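CELL division inhibitor (Pyrococcus furiosus, PDB 1G3Q) binds ADP and magnesium and probably hydrolyses ATP, as a MinD-type P-loop ATPase of the cell division machinery. Local coordinates at residues G2-I7 and S133-L138. Numbering follows the deposited sequence.
Sequences GRIISI and SGEEAL
Arg3 meets Glu136 side-on in a two-pronged salt bridge: NH2 donates to OE1 at 2.8 Å and NE to OE2 at 3.0 Å, each carboxylate oxygen using its syn lone pair. The two flat groups are nearly coplanar, 14° apart, which suits the matched geometry of guanidinium and carboxylate. A bend at chi3 (64°) swings NE out of the line of the Arg3 chain, and NH1 reaches the carbonyl of Ile233, a further bond that should help hold the guanidinium in this orientation. Ile5 crosses the Glu136 side chain at a slant, its CG1 3.7 Å from Glu136 OE1.

The backbones pair as parallel strands, Ile5 with Glu136, Ser6 with Ala137 and Ile7 with Leu138. Ser6 N donates a hydrogen bond to Glu136 O, Leu138 N one to Ser6 O. Ile4 O accepts both Glu135 N (2.9 Å) and Glu136 N (3.0 Å), so the incoming loop is fastened just where it becomes a strand. Glu135 extends its carboxylate back to Ile4 N (OE1, 3.1 Å), supplying the acceptor for that amide, while its OE2 pairs with Lys109. Gly134 suits its place because its CA lies 3.3 Å from Ser6 OG, which is hydrogen-bonded to Met131 O, leaving no room for a side chain in that direction.

Farther along, Ile7 CD1 packs against Leu138 CD2 at 4.0 Å, branched apolar chains lying side by side against helix 16-29, whose first residues Lys16 and Thr17 belong to the P-loop. Strands 3-8 and 136-141 are central neighbours in the sheet: strand 114-118 bonds the other edge of 3-8, strand 164-173 contacts Arg3, Ile5, Glu136 and Leu138, and helix 101-106 packs on Ile4 and Ser133.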
ATOM      1  N   GLY A   2      -5.884 -14.934  -3.146  1.00 31.09           N
ATOM      2  CA  GLY A   2      -4.438 -14.895  -3.049  1.00 28.77           C
ATOM      3  C   GLY A   2      -3.749 -13.909  -3.974  1.00 27.23           C
ATOM      4  O   GLY A   2      -2.702 -14.226  -4.537  1.00 27.36           O
ATOM      5  N   ARG A   3      -4.324 -12.722  -4.145  1.00 25.58           N
ATOM      6  CA  ARG A   3      -3.717 -11.705  -4.999  1.00 23.87           C
ATOM      7  C   ARG A   3      -2.761 -10.835  -4.187  1.00 23.08           C
ATOM      8  O   ARG A   3      -3.174 -10.155  -3.242  1.00 22.99           O
ATOM      9  CB  ARG A   3      -4.786 -10.813  -5.636  1.00 23.93           C
ATOM     10  CG  ARG A   3      -5.657 -11.512  -6.670  1.00 24.11           C
ATOM     11  CD  ARG A   3      -6.755 -10.589  -7.177  1.00 24.16           C
ATOM     12  NE  ARG A   3      -6.233  -9.422  -7.885  1.00 24.12           N
ATOM     13  CZ  ARG A   3      -6.983  -8.398  -8.280  1.00 24.31           C
ATOM     14  NH1 ARG A   3      -8.284  -8.399  -8.036  1.00 24.74           N
ATOM     15  NH2 ARG A   3      -6.437  -7.373  -8.917  1.00 24.17           N
ATOM     16  N   ILE A   4      -1.485 -10.854  -4.557  1.00 21.51           N
ATOM     17  CA  ILE A   4      -0.484 -10.061  -3.852  1.00 20.35           C
ATOM     18  C   ILE A   4      -0.200  -8.801  -4.660  1.00 19.82           C
ATOM     19  O   ILE A   4       0.375  -8.853  -5.751  1.00 20.25           O
ATOM     20  CB  ILE A   4       0.810 -10.872  -3.638  1.00 20.04           C
ATOM     21  CG1 ILE A   4       0.463 -12.223  -3.001  1.00 19.53           C
ATOM     22  CG2 ILE A   4       1.767 -10.104  -2.720  1.00 19.28           C
ATOM     23  CD1 ILE A   4       1.676 -13.089  -2.665  1.00 19.57           C
ATOM     24  N   ILE A   5      -0.614  -7.665  -4.113  1.00 18.32           N
ATOM     25  CA  ILE A   5      -0.457  -6.387  -4.782  1.00 17.02           C
ATOM     26  C   ILE A   5       0.501  -5.433  -4.076  1.00 17.04           C
ATOM     27  O   ILE A   5       0.311  -5.097  -2.904  1.00 15.45           O
ATOM     28  CB  ILE A   5      -1.822  -5.684  -4.905  1.00 16.76           C
ATOM     29  CG1 ILE A   5      -2.844  -6.636  -5.539  1.00 16.31           C
ATOM     30  CG2 ILE A   5      -1.675  -4.411  -5.718  1.00 16.59           C
ATOM     31  CD1 ILE A   5      -4.256  -6.056  -5.630  1.00 15.65           C
ATOM     32  N   SER A   6       1.527  -4.990  -4.796  1.00 16.86           N
ATOM     33  CA  SER A   6       2.492  -4.053  -4.237  1.00 17.39           C
ATOM     34  C   SER A   6       2.005  -2.625  -4.472  1.00 17.54           C
ATOM     35  O   SER A   6       1.683  -2.248  -5.601  1.00 18.18           O
ATOM     36  CB  SER A   6       3.866  -4.245  -4.888  1.00 17.19           C
ATOM     37  OG  SER A   6       4.376  -5.543  -4.631  1.00 17.27           O
ATOM     38  N   ILE A   7       1.939  -1.842  -3.399  1.00 17.53           N
ATOM     39  CA  ILE A   7       1.505  -0.448  -3.471  1.00 17.67           C
ATOM     40  C   ILE A   7       2.815   0.321  -3.561  1.00 17.83           C
ATOM     41  O   ILE A   7       3.550   0.411  -2.583  1.00 17.13           O
ATOM     42  CB  ILE A   7       0.739  -0.037  -2.195  1.00 17.76           C
ATOM     43  CG1 ILE A   7      -0.368  -1.057  -1.905  1.00 18.69           C
ATOM     44  CG2 ILE A   7       0.144   1.355  -2.363  1.00 17.67           C
ATOM     45  CD1 ILE A   7      -1.355  -1.254  -3.046  1.00 18.45           C
ATOM     46  N   SER A 133       7.975  -8.502  -3.921  1.00 20.64           N
ATOM     47  CA  SER A 133       7.302  -9.527  -3.129  1.00 21.05           C
ATOM     48  C   SER A 133       5.881  -9.701  -3.655  1.00 21.06           C
ATOM     49  O   SER A 133       5.188 -10.654  -3.293  1.00 21.24           O
ATOM     50  CB  SER A 133       7.251  -9.131  -1.647  1.00 20.72           C
ATOM     51  OG  SER A 133       8.535  -9.176  -1.049  1.00 20.26           O
ATOM     52  N   GLY A 134       5.453  -8.775  -4.507  1.00 21.16           N
ATOM     53  CA  GLY A 134       4.113  -8.841  -5.068  1.00 21.88           C
ATOM     54  C   GLY A 134       4.045  -9.430  -6.470  1.00 22.40           C
ATOM     55  O   GLY A 134       5.070  -9.619  -7.122  1.00 21.95           O
ATOM     56  N   GLU A 135       2.828  -9.723  -6.926  1.00 22.87           N
ATOM     57  CA  GLU A 135       2.593 -10.289  -8.255  1.00 23.79           C
ATOM     58  C   GLU A 135       1.995  -9.204  -9.140  1.00 23.56           C
ATOM     59  O   GLU A 135       2.117  -9.240 -10.365  1.00 23.92           O
ATOM     60  CB  GLU A 135       1.591 -11.442  -8.181  1.00 24.73           C
ATOM     61  CG  GLU A 135       1.889 -12.488  -7.134  1.00 26.58           C
ATOM     62  CD  GLU A 135       0.700 -13.405  -6.896  1.00 27.87           C
ATOM     63  OE1 GLU A 135      -0.408 -12.892  -6.602  1.00 28.29           O
ATOM     64  OE2 GLU A 135       0.874 -14.636  -6.998  1.00 28.65           O
ATOM     65  N   GLU A 136       1.320  -8.257  -8.497  1.00 22.97           N
ATOM     66  CA  GLU A 136       0.678  -7.140  -9.172  1.00 22.55           C
ATOM     67  C   GLU A 136       1.181  -5.852  -8.541  1.00 22.15           C
ATOM     68  O   GLU A 136       1.637  -5.851  -7.396  1.00 21.85           O
ATOM     69  CB  GLU A 136      -0.837  -7.211  -8.986  1.00 23.29           C
ATOM     70  CG  GLU A 136      -1.487  -8.489  -9.477  1.00 24.68           C
ATOM     71  CD  GLU A 136      -2.921  -8.617  -9.002  1.00 25.35           C
ATOM     72  OE1 GLU A 136      -3.659  -7.612  -9.057  1.00 26.56           O
ATOM     73  OE2 GLU A 136      -3.315  -9.723  -8.578  1.00 26.14           O
ATOM     74  N   ALA A 137       1.076  -4.753  -9.277  1.00 21.65           N
ATOM     75  CA  ALA A 137       1.522  -3.467  -8.769  1.00 21.75           C
ATOM     76  C   ALA A 137       0.503  -2.362  -9.012  1.00 21.64           C
ATOM     77  O   ALA A 137      -0.049  -2.229 -10.108  1.00 21.45           O
ATOM     78  CB  ALA A 137       2.861  -3.087  -9.404  1.00 21.58           C
ATOM     79  N   LEU A 138       0.248  -1.581  -7.970  1.00 21.06           N
ATOM     80  CA  LEU A 138      -0.671  -0.458  -8.063  1.00 20.81           C
ATOM     81  C   LEU A 138       0.198   0.774  -7.863  1.00 20.64           C
ATOM     82  O   LEU A 138       0.691   1.023  -6.765  1.00 20.35           O
ATOM     83  CB  LEU A 138      -1.741  -0.527  -6.968  1.00 20.53           C
ATOM     84  CG  LEU A 138      -2.734   0.642  -6.942  1.00 20.35           C
ATOM     85  CD1 LEU A 138      -3.515   0.679  -8.249  1.00 21.03           C
ATOM     86  CD2 LEU A 138      -3.689   0.494  -5.762  1.00 20.69           C
TER